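Local coordinates for protein GTN Reductase (Agrobacterium tumefaciens, PDB 5N6G) that probably reduces activated carbon-carbon double bonds with bound FMN, as an Old Yellow Enzyme ene-reductase, and here also holds 2-phenylacrylic acid, at residues T25-P30 / A66-L71; G55-Q60 / Q97-G102; V175-A180 / E213-V218. All coordinates share one frame; numbering follows the deposited sequence.

Contact 1: T25-P30 / A66-L71; sequences TRNRSP and ADVPGL. With FMN (flavin mononucleotide), chain B; 8OZ (2-Phenylacrylic acid), chain C.
Asn27 carries its amide carbon CG anti to its own carbonyl carbon (chi1 -48°), and a chi2 of 95° then swings ND2 towards the 66-71 loop, where it meets the carbonyl oxygen of Ala66 at 3.0 Å. The bond is well made on both sides: Ala66 O lies close to the plane of the Asn27 amide, and ND2 arrives nearly in line with the C=O bond. The same ND2 rests against a methyl of Val68, CG2, at 3.6 Å. Ser29 has its hydroxyl set likewise, OG anti to the carbonyl carbon, which lays OG over the Pro69 ring, 3.6 Å from Pro69 CD; the hydroxyl finds its polar partner in Asn38 of helix 36-43.

Between these two side chains the carbonyl of Asp67 turns into the 25-30 loop. Ser29 N donates to Asp67 O at 2.9 Å, and the CA-H of Asn27 adds a weaker C-H...O contact to the same oxygen. Asn27 and Asp67 both have positive phi, the left-handed conformation that lets each loop bend sharply here. Further out, Asp67 OD1 packs on Pro30 CA at 3.4 Å, and a water donates to both Asp67 OD2 and Asn27 O.

At the inner end, Thr25 touches Val68 only loosely through its CG2 and turns to the ligands instead. Its backbone N donates to FMN N5 at 2.8 Å and OG1 donates to FMN O4 at 2.7 Å, while CG2 borders the phenyl ring of 2-phenylacrylic acid. Two donors from one residue on adjoining flavin acceptors would be expected to draw electron density towards that edge, consistent with a flavin that readily takes up a hydride.

Contact 2: G55-Q60 / Q97-G102; sequences GTPISQ and QIWHVG. With FMN (flavin mononucleotide), chain B; 8OZ (2-Phenylacrylic acid), chain C.
Gly55 and Trp99 form the tight end of this contact. The indole comes obliquely on to the glycine backbone, Trp99 CE3 lying 3.3 Å from Gly55 C, an approach possible because glycine has no side chain there. Beyond it, Trp99 CZ2 meets atom C of 2-phenylacrylic acid at 3.2 Å. The two parallel barrel strands are joined alongside: Thr56 N donates to Gln97 O at 2.8 Å, and Ile58 N to Trp99 O at 3.1 Å, while the return bond from Trp99 N to Thr56 O is weak.

Packing slackens past the strand ends. Ile58 CD1 approaches the His100 ring at its edge, 4.2 Å from CD2, and partly exposed Ser59 has its hydroxyl bonded to the N of Gly62, not to 97-102.

Gln97, CG anti to the backbone N (chi1 -172°) and extended beyond, sends its amide to the flavin. OE1 accepts from FMN N3 at 2.9 Å and NE2 donates to FMN O2 at 2.9 Å, with Gly55 N donating to O4. The pyrimidine edge is thus matched donor for acceptor, and the donor at O2 would probably help stabilise the negative charge that reduced flavin carries over N1 and O2.

Contact 3: V175-A180 / E213-V218; sequences VEIHAA and EVVDAV. With FMN (flavin mononucleotide), chain B; 8OZ (2-Phenylacrylic acid), chain C.
Ile177 and Val175 both point from strand 174-178 towards helix 204-222, and meet it in quite different ways. Val175 and Val218 approach tip to tip, the methyl CG2 of Val175 against CG1 of Val218 at 3.6 Å. Ile177 reaches further: with CG1 anti to its carbonyl carbon (chi1 -66°), its extended arm carries CD1 on to the helix, where it sits 3.8 Å from Val215 CG2, the two side chains crossing at about a right angle. From there CD1 is also 4.1 Å from Val218 CG2. The side chains of Ile177 and Val214 slide past each other in opposite directions, with Ile177 CG2 4.0 Å from Val214 CG1.

The interface is wholly apolar, with no hydrogen bond between strand and helix. The axes of 175-178 and 213-218 pass 10.2 Å apart and run nearly antiparallel, at 160°, as expected where a helix returns along the outside of a TIM barrel.

The strand's inward side serves the pocket. His178 turns the edge of its imidazole to 2-phenylacrylic acid, NE2 donating to the ligand's carboxylate oxygen O at 2.9 Å; FMN O2 lies obliquely nearby. On the far side of the ring ND1 accepts the N-H of Ala180, in the ring plane though at 3.3 Å, and this bond helps fix the ring's rotation.

Within the fold, helix 150-169 flanks this layer: its Leu157 and Tyr160 touch Val214, and its Ala167 touches Val175. Ile98 of strand 94-99 meets both Val175 and Val218, and Thr227 of strand 227-231 meets Ile177 and Val218, so the helix lies against strand 174-178 and also reaches both neighbouring strands of the barrel.

The three contacts follow the barrel from the loop after the first strand to the fourth strand and the helix 204-222 beyond it, and all reach FMN and 2-phenylacrylic acid. The segments of contacts 1 and 2, with centres 11 Å apart, alternate along the chain, and they are joined directly where Thr56 OG1 hydrogen-bonds Pro69 O at 2.9 Å and Leu71 N hydrogen-bonds Pro57 O at 3.0 Å. Contacts 2 and 3, also 11 Å apart, share neighbouring strands, joined where Ile98 N meets Glu176 O at 2.9 Å; nearby the rings of Trp99 and His178 stack beside the bound acid. Contacts 1 and 3 lie 20 Å apart between centres and do not touch, meeting through the ligands.

Contact 1: T25-P30 / A66-L71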
loop_
_atom_site.group_PDB
_atom_site.type_symbol
_atom_site.label_atom_id
_atom_site.label_comp_id
_atom_site.label_asym_id
_atom_site.label_seq_id
_atom_site.Cartn_x
_atom_site.Cartn_y
_atom_site.Cartn_z
ATOM N N THR A 25 6.175 2.477 -5.261
ATOM C CA THR A 25 7.502 2.915 -4.810
ATOM C C THR A 25 8.400 3.238 -5.995
ATOM O O THR A 25 8.605 2.409 -6.894
ATOM C CB THR A 25 8.124 1.807 -3.950
ATOM O OG1 THR A 25 7.355 1.673 -2.753
ATOM C CG2 THR A 25 9.566 2.118 -3.560
ATOM N N ARG A 26 8.941 4.461 -6.011
ATOM C CA ARG A 26 9.815 4.888 -7.092
ATOM C C ARG A 26 11.193 5.338 -6.632
ATOM O O ARG A 26 12.047 5.571 -7.481
ATOM C CB ARG A 26 9.164 6.035 -7.901
ATOM C CG ARG A 26 7.675 5.813 -8.282
ATOM C CD ARG A 26 7.445 4.593 -9.161
ATOM N NE ARG A 26 8.296 4.631 -10.349
ATOM C CZ ARG A 26 8.002 5.275 -11.476
ATOM N NH1 ARG A 26 6.846 5.916 -11.604
ATOM N NH2 ARG A 26 8.854 5.269 -12.473
ATOM N N ASN A 27 11.430 5.449 -5.322
ATOM C CA ASN A 27 12.741 5.799 -4.743
ATOM C C ASN A 27 13.341 7.074 -5.331
ATOM O O ASN A 27 14.529 7.133 -5.695
ATOM C CB ASN A 27 13.726 4.647 -4.910
ATOM C CG ASN A 27 13.147 3.334 -4.485
ATOM O OD1 ASN A 27 12.636 2.585 -5.316
ATOM N ND2 ASN A 27 13.220 3.037 -3.192
ATOM N N ARG A 28 12.525 8.117 -5.381
ATOM C CA ARG A 28 12.946 9.388 -5.939
ATOM C C ARG A 28 12.760 10.527 -4.946
ATOM O O ARG A 28 12.541 11.673 -5.341
ATOM C CB ARG A 28 12.197 9.646 -7.236
ATOM C CG ARG A 28 12.832 8.864 -8.391
ATOM C CD ARG A 28 11.913 8.882 -9.539
ATOM N NE ARG A 28 12.431 8.462 -10.842
ATOM C CZ ARG A 28 12.343 7.225 -11.325
ATOM N NH1 ARG A 28 11.851 6.252 -10.596
ATOM N NH2 ARG A 28 12.710 6.972 -12.566
ATOM N N SER A 29 12.877 10.233 -3.645
ATOM C CA SER A 29 12.731 11.239 -2.591
ATOM C C SER A 29 13.897 11.169 -1.604
ATOM O O SER A 29 13.735 10.722 -0.463
ATOM C CB SER A 29 11.392 11.060 -1.874
ATOM O OG SER A 29 10.321 11.095 -2.808
ATOM N N PRO A 30 15.075 11.636 -2.008
ATOM C CA PRO A 30 16.220 11.657 -1.091
ATOM C C PRO A 30 15.893 12.365 0.215
ATOM O O PRO A 30 15.199 13.390 0.249
ATOM C CB PRO A 30 17.297 12.404 -1.889
ATOM C CG PRO A 30 16.921 12.196 -3.312
ATOM C CD PRO A 30 15.436 12.138 -3.345
ATOM N N ALA A 66 16.025 2.954 0.329
ATOM C CA ALA A 66 16.548 4.309 0.277
ATOM C C ALA A 66 15.684 5.228 -0.585
ATOM O O ALA A 66 15.000 4.803 -1.524
ATOM C CB ALA A 66 17.968 4.308 -0.281
ATOM N N ASP A 67 15.732 6.517 -0.245
ATOM C CA ASP A 67 15.129 7.594 -1.024
ATOM C C ASP A 67 13.613 7.445 -1.134
ATOM O O ASP A 67 13.020 7.802 -2.156
ATOM C CB ASP A 67 15.779 7.695 -2.415
ATOM C CG ASP A 67 17.243 8.146 -2.346
ATOM O OD1 ASP A 67 17.698 8.620 -1.293
ATOM O OD2 ASP A 67 17.957 7.999 -3.349
ATOM N N VAL A 68 12.994 6.922 -0.079
ATOM C CA VAL A 68 11.548 6.776 0.018
ATOM C C VAL A 68 11.002 7.912 0.872
ATOM O O VAL A 68 11.541 8.161 1.966
ATOM C CB VAL A 68 11.178 5.421 0.636
ATOM C CG1 VAL A 68 9.732 5.361 1.049
ATOM C CG2 VAL A 68 11.517 4.303 -0.329
ATOM N N PRO A 69 9.953 8.601 0.431
ATOM C CA PRO A 69 9.418 9.715 1.221
ATOM C C PRO A 69 8.665 9.181 2.426
ATOM O O PRO A 69 7.948 8.189 2.334
ATOM C CB PRO A 69 8.464 10.408 0.243
ATOM C CG PRO A 69 7.973 9.295 -0.590
ATOM C CD PRO A 69 9.163 8.387 -0.790
ATOM N N GLY A 70 8.821 9.855 3.566
ATOM C CA GLY A 70 8.136 9.480 4.782
ATOM C C GLY A 70 7.121 10.507 5.266
ATOM O O GLY A 70 6.839 11.507 4.610
ATOM N N LEU A 71 6.567 10.231 6.457
ATOM C CA LEU A 71 5.645 11.135 7.133
ATOM C C LEU A 71 6.160 11.560 8.504
ATOM O O LEU A 71 5.377 12.012 9.338
ATOM C CB LEU A 71 4.271 10.479 7.258
ATOM C CG LEU A 71 3.491 10.495 5.949
ATOM C CD1 LEU A 71 2.295 9.552 6.063
ATOM C CD2 LEU A 71 3.050 11.899 5.592
HETATM N N1 FMN B . 2.550 -2.118 -3.831
HETATM C C2 FMN B . 2.318 -1.467 -2.646
HETATM O O2 FMN B . 1.398 -1.815 -1.872
HETATM N N3 FMN B . 3.096 -0.381 -2.307
HETATM C C4 FMN B . 4.155 0.118 -3.041
HETATM O O4 FMN B . 4.758 1.124 -2.670
HETATM C C4A FMN B . 4.413 -0.594 -4.274
HETATM N N5 FMN B . 5.379 -0.164 -5.046
HETATM C C5A FMN B . 5.512 -0.750 -6.293
HETATM C C6 FMN B . 6.456 -0.230 -7.170
HETATM C C7 FMN B . 6.554 -0.701 -8.472
HETATM C C7M FMN B . 7.573 -0.082 -9.396
HETATM C C8 FMN B . 5.703 -1.721 -8.911
HETATM C C8M FMN B . 5.739 -2.212 -10.333
HETATM C C9 FMN B . 4.770 -2.264 -8.031
HETATM C C9A FMN B . 4.666 -1.776 -6.728
HETATM N N10 FMN B . 3.656 -2.226 -5.850
HETATM C C10 FMN B . 3.522 -1.676 -4.605
HETATM C "C1'" FMN B . 2.644 -3.158 -6.369
HETATM C "C2'" FMN B . 1.608 -2.422 -7.209
HETATM O "O2'" FMN B . 0.846 -1.521 -6.397
HETATM C "C3'" FMN B . 0.646 -3.362 -7.936
HETATM O "O3'" FMN B . 0.015 -4.223 -6.991
HETATM C "C4'" FMN B . 1.322 -4.226 -9.000
HETATM O "O4'" FMN B . 2.082 -3.407 -9.892
HETATM C "C5'" FMN B . 0.327 -5.082 -9.763
HETATM O "O5'" FMN B . -0.606 -4.249 -10.482
HETATM P P FMN B . -0.552 -3.980 -12.082
HETATM O O1P FMN B . -0.748 -5.335 -12.727
HETATM O O2P FMN B . 0.842 -3.439 -12.354
HETATM O O3P FMN B . -1.648 -3.010 -12.332
HETATM C C4 8OZ C . 8.572 -2.574 -5.147
HETATM C C5 8OZ C . 9.796 -2.142 -4.691
HETATM C C6 8OZ C . 9.939 -1.767 -3.374
HETATM C C7 8OZ C . 8.855 -1.806 -2.515
HETATM C C8 8OZ C . 5.459 -3.304 -2.069
HETATM C C 8OZ C . 6.233 -1.114 -1.278
HETATM O O 8OZ C . 4.411 -3.221 -1.476
HETATM C C1 8OZ C . 6.421 -2.154 -2.077
HETATM C C2 8OZ C . 7.612 -2.222 -2.970
HETATM C C3 8OZ C . 7.483 -2.622 -4.297
HETATM O O1 8OZ C . 5.820 -4.390 -2.709
HETATM O O HOH W 1 17.171 6.011 -5.410
#

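Contact 2: G55-Q60 / Q97-G102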
loop_
_atom_site.group_PDB
_atom_site.type_symbol
_atom_site.label_atom_id
_atom_site.label_comp_id
_atom_site.label_asym_id
_atom_site.label_seq_id
_atom_site.Cartn_x
_atom_site.Cartn_y
_atom_site.Cartn_z
ATOM N N GLY A 55 4.328 3.714 -1.022
ATOM C CA GLY A 55 4.425 3.484 0.401
ATOM C C GLY A 55 5.228 4.577 1.062
ATOM O O GLY A 55 6.294 4.975 0.561
ATOM N N THR A 56 4.702 5.106 2.158
ATOM C CA THR A 56 5.332 6.215 2.862
ATOM C C THR A 56 5.469 5.854 4.336
ATOM O O THR A 56 4.450 5.705 5.039
ATOM C CB THR A 56 4.540 7.507 2.620
ATOM O OG1 THR A 56 5.249 8.622 3.192
ATOM C CG2 THR A 56 3.142 7.465 3.149
ATOM N N PRO A 57 6.682 5.651 4.841
ATOM C CA PRO A 57 6.826 5.120 6.195
ATOM C C PRO A 57 6.399 6.088 7.271
ATOM O O PRO A 57 6.580 7.306 7.173
ATOM C CB PRO A 57 8.320 4.787 6.289
ATOM C CG PRO A 57 8.667 4.432 4.851
ATOM C CD PRO A 57 7.899 5.455 4.042
ATOM N N ILE A 58 5.843 5.497 8.334
ATOM C CA ILE A 58 5.406 6.250 9.512
ATOM C C ILE A 58 6.562 6.649 10.416
ATOM O O ILE A 58 6.381 7.483 11.322
ATOM C CB ILE A 58 4.399 5.410 10.320
ATOM C CG1 ILE A 58 5.062 4.106 10.775
ATOM C CG2 ILE A 58 3.163 5.111 9.483
ATOM C CD1 ILE A 58 4.159 3.221 11.636
ATOM N N SER A 59 7.744 6.088 10.206
ATOM C CA SER A 59 8.885 6.316 11.079
ATOM C C SER A 59 10.125 5.867 10.331
ATOM O O SER A 59 10.041 5.122 9.353
ATOM C CB SER A 59 8.768 5.520 12.369
ATOM O OG SER A 59 8.781 4.137 12.036
ATOM N N GLN A 60 11.287 6.277 10.842
ATOM C CA GLN A 60 12.527 5.791 10.254
ATOM C C GLN A 60 12.662 4.283 10.463
ATOM O O GLN A 60 13.159 3.566 9.588
ATOM C CB GLN A 60 13.718 6.534 10.861
ATOM C CG GLN A 60 15.016 6.225 10.146
ATOM C CD GLN A 60 16.205 6.838 10.813
ATOM O OE1 GLN A 60 16.064 7.733 11.646
ATOM N NE2 GLN A 60 17.393 6.359 10.462
ATOM N N GLN A 97 -0.314 5.933 1.489
ATOM C CA GLN A 97 -0.146 4.530 1.870
ATOM C C GLN A 97 0.851 4.479 3.022
ATOM O O GLN A 97 2.059 4.451 2.803
ATOM C CB GLN A 97 0.323 3.657 0.706
ATOM C CG GLN A 97 0.269 2.195 1.146
ATOM C CD GLN A 97 0.878 1.191 0.200
ATOM O OE1 GLN A 97 2.034 1.302 -0.219
ATOM N NE2 GLN A 97 0.122 0.153 -0.086
ATOM N N ILE A 98 0.350 4.431 4.249
ATOM C CA ILE A 98 1.228 4.540 5.410
ATOM C C ILE A 98 1.814 3.164 5.718
ATOM O O ILE A 98 1.105 2.148 5.757
ATOM C CB ILE A 98 0.498 5.175 6.609
ATOM C CG1 ILE A 98 -0.718 4.365 7.074
ATOM C CG2 ILE A 98 0.121 6.645 6.251
ATOM C CD1 ILE A 98 -1.375 4.978 8.353
ATOM N N TRP A 99 3.123 3.125 5.915
ATOM C CA TRP A 99 3.910 1.919 5.724
ATOM C C TRP A 99 4.829 1.655 6.911
ATOM O O TRP A 99 5.397 2.578 7.484
ATOM C CB TRP A 99 4.739 2.108 4.486
ATOM C CG TRP A 99 5.405 0.931 3.864
ATOM C CD1 TRP A 99 5.149 -0.397 4.061
ATOM C CD2 TRP A 99 6.415 1.006 2.858
ATOM N NE1 TRP A 99 5.952 -1.153 3.231
ATOM C CE2 TRP A 99 6.742 -0.316 2.485
ATOM C CE3 TRP A 99 7.075 2.071 2.238
ATOM C CZ2 TRP A 99 7.685 -0.590 1.510
ATOM C CZ3 TRP A 99 8.010 1.809 1.284
ATOM C CH2 TRP A 99 8.325 0.486 0.929
ATOM N N HIS A 100 4.974 0.388 7.263
ATOM C CA HIS A 100 6.059 -0.079 8.111
ATOM C C HIS A 100 6.545 -1.381 7.504
ATOM O O HIS A 100 5.771 -2.335 7.351
ATOM C CB HIS A 100 5.623 -0.283 9.578
ATOM C CG HIS A 100 6.761 -0.439 10.524
ATOM N ND1 HIS A 100 7.745 -1.391 10.373
ATOM C CD2 HIS A 100 7.069 0.249 11.650
ATOM C CE1 HIS A 100 8.625 -1.264 11.353
ATOM N NE2 HIS A 100 8.230 -0.284 12.147
ATOM N N VAL A 101 7.822 -1.427 7.160
ATOM C CA VAL A 101 8.377 -2.587 6.466
ATOM C C VAL A 101 8.692 -3.774 7.359
ATOM O O VAL A 101 8.937 -4.870 6.834
ATOM C CB VAL A 101 9.687 -2.260 5.736
ATOM C CG1 VAL A 101 9.423 -1.205 4.687
ATOM C CG2 VAL A 101 10.773 -1.808 6.701
ATOM N N GLY A 102 8.719 -3.595 8.672
ATOM C CA GLY A 102 9.154 -4.675 9.543
ATOM C C GLY A 102 10.522 -5.202 9.172
ATOM O O GLY A 102 11.494 -4.452 9.051
HETATM N N1 FMN B . 2.550 -2.118 -3.831
HETATM C C2 FMN B . 2.318 -1.467 -2.646
HETATM O O2 FMN B . 1.398 -1.815 -1.872
HETATM N N3 FMN B . 3.096 -0.381 -2.307
HETATM C C4 FMN B . 4.155 0.118 -3.041
HETATM O O4 FMN B . 4.758 1.124 -2.670
HETATM C C4A FMN B . 4.413 -0.594 -4.274
HETATM N N5 FMN B . 5.379 -0.164 -5.046
HETATM C C5A FMN B . 5.512 -0.750 -6.293
HETATM C C6 FMN B . 6.456 -0.230 -7.170
HETATM C C7 FMN B . 6.554 -0.701 -8.472
HETATM C C7M FMN B . 7.573 -0.082 -9.396
HETATM C C8 FMN B . 5.703 -1.721 -8.911
HETATM C C8M FMN B . 5.739 -2.212 -10.333
HETATM C C9 FMN B . 4.770 -2.264 -8.031
HETATM C C9A FMN B . 4.666 -1.776 -6.728
HETATM N N10 FMN B . 3.656 -2.226 -5.850
HETATM C C10 FMN B . 3.522 -1.676 -4.605
HETATM C "C1'" FMN B . 2.644 -3.158 -6.369
HETATM C "C2'" FMN B . 1.608 -2.422 -7.209
HETATM O "O2'" FMN B . 0.846 -1.521 -6.397
HETATM C "C3'" FMN B . 0.646 -3.362 -7.936
HETATM O "O3'" FMN B . 0.015 -4.223 -6.991
HETATM C "C4'" FMN B . 1.322 -4.226 -9.000
HETATM O "O4'" FMN B . 2.082 -3.407 -9.892
HETATM C "C5'" FMN B . 0.327 -5.082 -9.763
HETATM O "O5'" FMN B . -0.606 -4.249 -10.482
HETATM P P FMN B . -0.552 -3.980 -12.082
HETATM O O1P FMN B . -0.748 -5.335 -12.727
HETATM O O2P FMN B . 0.842 -3.439 -12.354
HETATM O O3P FMN B . -1.648 -3.010 -12.332
HETATM C C4 8OZ C . 8.572 -2.574 -5.147
HETATM C C5 8OZ C . 9.796 -2.142 -4.691
HETATM C C6 8OZ C . 9.939 -1.767 -3.374
HETATM C C7 8OZ C . 8.855 -1.806 -2.515
HETATM C C8 8OZ C . 5.459 -3.304 -2.069
HETATM C C 8OZ C . 6.233 -1.114 -1.278
HETATM O O 8OZ C . 4.411 -3.221 -1.476
HETATM C C1 8OZ C . 6.421 -2.154 -2.077
HETATM C C2 8OZ C . 7.612 -2.222 -2.970
HETATM C C3 8OZ C . 7.483 -2.622 -4.297
HETATM O O1 8OZ C . 5.820 -4.390 -2.709
#

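Contact 3: V175-A180 / E213-V218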
loop_
_atom_site.group_PDB
_atom_site.type_symbol
_atom_site.label_atom_id
_atom_site.label_comp_id
_atom_site.label_asym_id
_atom_site.label_seq_id
_atom_site.Cartn_x
_atom_site.Cartn_y
_atom_site.Cartn_z
ATOM N N VAL A 175 -5.970 7.750 4.335
ATOM C CA VAL A 175 -4.814 6.867 4.288
ATOM C C VAL A 175 -5.241 5.477 3.854
ATOM O O VAL A 175 -6.366 5.029 4.108
ATOM C CB VAL A 175 -4.065 6.756 5.632
ATOM C CG1 VAL A 175 -3.638 8.140 6.123
ATOM C CG2 VAL A 175 -4.874 6.035 6.693
ATOM N N GLU A 176 -4.307 4.785 3.227
ATOM C CA GLU A 176 -4.379 3.351 3.011
ATOM C C GLU A 176 -3.337 2.700 3.907
ATOM O O GLU A 176 -2.138 2.940 3.736
ATOM C CB GLU A 176 -4.129 2.987 1.547
ATOM C CG GLU A 176 -4.103 1.486 1.295
ATOM C CD GLU A 176 -3.960 1.114 -0.178
ATOM O OE1 GLU A 176 -4.979 1.114 -0.933
ATOM O OE2 GLU A 176 -2.821 0.777 -0.574
ATOM N N ILE A 177 -3.778 1.871 4.840
ATOM C CA ILE A 177 -2.829 1.130 5.664
ATOM C C ILE A 177 -2.201 0.040 4.805
ATOM O O ILE A 177 -2.900 -0.803 4.243
ATOM C CB ILE A 177 -3.527 0.533 6.893
ATOM C CG1 ILE A 177 -4.014 1.622 7.837
ATOM C CG2 ILE A 177 -2.591 -0.386 7.624
ATOM C CD1 ILE A 177 -5.126 1.158 8.789
ATOM N N HIS A 178 -0.874 0.039 4.700
ATOM C CA HIS A 178 -0.177 -1.025 3.975
ATOM C C HIS A 178 -0.155 -2.289 4.820
ATOM O O HIS A 178 0.667 -2.432 5.732
ATOM C CB HIS A 178 1.238 -0.607 3.622
ATOM C CG HIS A 178 1.852 -1.423 2.532
ATOM N ND1 HIS A 178 1.453 -2.710 2.243
ATOM C CD2 HIS A 178 2.830 -1.123 1.643
ATOM C CE1 HIS A 178 2.141 -3.161 1.207
ATOM N NE2 HIS A 178 2.994 -2.223 0.834
ATOM N N ALA A 179 -1.034 -3.238 4.508
ATOM C CA ALA A 179 -1.081 -4.497 5.237
ATOM C C ALA A 179 -0.862 -5.655 4.282
ATOM O O ALA A 179 -1.418 -6.749 4.461
ATOM C CB ALA A 179 -2.400 -4.656 5.984
ATOM N N ALA A 180 -0.014 -5.429 3.286
ATOM C CA ALA A 180 0.173 -6.315 2.164
ATOM C C ALA A 180 1.667 -6.592 1.947
ATOM O O ALA A 180 2.535 -6.100 2.672
ATOM C CB ALA A 180 -0.472 -5.718 0.895
ATOM N N GLU A 213 -5.541 -3.709 15.631
ATOM C CA GLU A 213 -5.136 -2.611 16.506
ATOM C C GLU A 213 -4.635 -1.422 15.703
ATOM O O GLU A 213 -4.905 -0.271 16.077
ATOM C CB GLU A 213 -4.066 -3.082 17.501
ATOM C CG GLU A 213 -4.640 -3.942 18.610
ATOM C CD GLU A 213 -3.601 -4.532 19.548
ATOM O OE1 GLU A 213 -2.402 -4.538 19.218
ATOM O OE2 GLU A 213 -4.003 -5.009 20.634
ATOM N N VAL A 214 -3.909 -1.682 14.604
ATOM C CA VAL A 214 -3.477 -0.601 13.718
ATOM C C VAL A 214 -4.691 0.093 13.123
ATOM O O VAL A 214 -4.789 1.321 13.140
ATOM C CB VAL A 214 -2.530 -1.127 12.620
ATOM C CG1 VAL A 214 -2.249 -0.038 11.589
ATOM C CG2 VAL A 214 -1.232 -1.658 13.229
ATOM N N VAL A 215 -5.645 -0.684 12.597
ATOM C CA VAL A 215 -6.832 -0.078 11.995
ATOM C C VAL A 215 -7.573 0.777 13.014
ATOM O O VAL A 215 -7.974 1.902 12.726
ATOM C CB VAL A 215 -7.754 -1.161 11.397
ATOM C CG1 VAL A 215 -9.107 -0.556 10.995
ATOM C CG2 VAL A 215 -7.106 -1.804 10.216
ATOM N N ASP A 216 -7.779 0.253 14.218
ATOM C CA ASP A 216 -8.542 1.001 15.198
ATOM C C ASP A 216 -7.780 2.246 15.673
ATOM O O ASP A 216 -8.404 3.274 15.947
ATOM C CB ASP A 216 -8.928 0.085 16.358
ATOM C CG ASP A 216 -9.885 -1.030 15.931
ATOM O OD1 ASP A 216 -10.583 -0.859 14.891
ATOM O OD2 ASP A 216 -9.957 -2.068 16.634
ATOM N N ALA A 217 -6.443 2.185 15.749
ATOM C CA ALA A 217 -5.641 3.360 16.104
ATOM C C ALA A 217 -5.742 4.452 15.038
ATOM O O ALA A 217 -5.922 5.639 15.366
ATOM C CB ALA A 217 -4.175 2.956 16.322
ATOM N N VAL A 218 -5.602 4.080 13.764
ATOM C CA VAL A 218 -5.700 5.049 12.668
ATOM C C VAL A 218 -7.111 5.616 12.574
ATOM O O VAL A 218 -7.311 6.833 12.460
ATOM C CB VAL A 218 -5.271 4.385 11.347
ATOM C CG1 VAL A 218 -5.568 5.272 10.149
ATOM C CG2 VAL A 218 -3.792 3.984 11.415
HETATM N N1 FMN B . 2.550 -2.118 -3.831
HETATM C C2 FMN B . 2.318 -1.467 -2.646
HETATM O O2 FMN B . 1.398 -1.815 -1.872
HETATM N N3 FMN B . 3.096 -0.381 -2.307
HETATM C C4 FMN B . 4.155 0.118 -3.041
HETATM O O4 FMN B . 4.758 1.124 -2.670
HETATM C C4A FMN B . 4.413 -0.594 -4.274
HETATM N N5 FMN B . 5.379 -0.164 -5.046
HETATM C C5A FMN B . 5.512 -0.750 -6.293
HETATM C C6 FMN B . 6.456 -0.230 -7.170
HETATM C C7 FMN B . 6.554 -0.701 -8.472
HETATM C C7M FMN B . 7.573 -0.082 -9.396
HETATM C C8 FMN B . 5.703 -1.721 -8.911
HETATM C C8M FMN B . 5.739 -2.212 -10.333
HETATM C C9 FMN B . 4.770 -2.264 -8.031
HETATM C C9A FMN B . 4.666 -1.776 -6.728
HETATM N N10 FMN B . 3.656 -2.226 -5.850
HETATM C C10 FMN B . 3.522 -1.676 -4.605
HETATM C "C1'" FMN B . 2.644 -3.158 -6.369
HETATM C "C2'" FMN B . 1.608 -2.422 -7.209
HETATM O "O2'" FMN B . 0.846 -1.521 -6.397
HETATM C "C3'" FMN B . 0.646 -3.362 -7.936
HETATM O "O3'" FMN B . 0.015 -4.223 -6.991
HETATM C "C4'" FMN B . 1.322 -4.226 -9.000
HETATM O "O4'" FMN B . 2.082 -3.407 -9.892
HETATM C "C5'" FMN B . 0.327 -5.082 -9.763
HETATM O "O5'" FMN B . -0.606 -4.249 -10.482
HETATM P P FMN B . -0.552 -3.980 -12.082
HETATM O O1P FMN B . -0.748 -5.335 -12.727
HETATM O O2P FMN B . 0.842 -3.439 -12.354
HETATM O O3P FMN B . -1.648 -3.010 -12.332
HETATM C C4 8OZ C . 8.572 -2.574 -5.147
HETATM C C5 8OZ C . 9.796 -2.142 -4.691
HETATM C C6 8OZ C . 9.939 -1.767 -3.374
HETATM C C7 8OZ C . 8.855 -1.806 -2.515
HETATM C C8 8OZ C . 5.459 -3.304 -2.069
HETATM C C 8OZ C . 6.233 -1.114 -1.278
HETATM O O 8OZ C . 4.411 -3.221 -1.476
HETATM C C1 8OZ C . 6.421 -2.154 -2.077
HETATM C C2 8OZ C . 7.612 -2.222 -2.970
HETATM C C3 8OZ C . 7.483 -2.622 -4.297
HETATM O O1 8OZ C . 5.820 -4.390 -2.709
#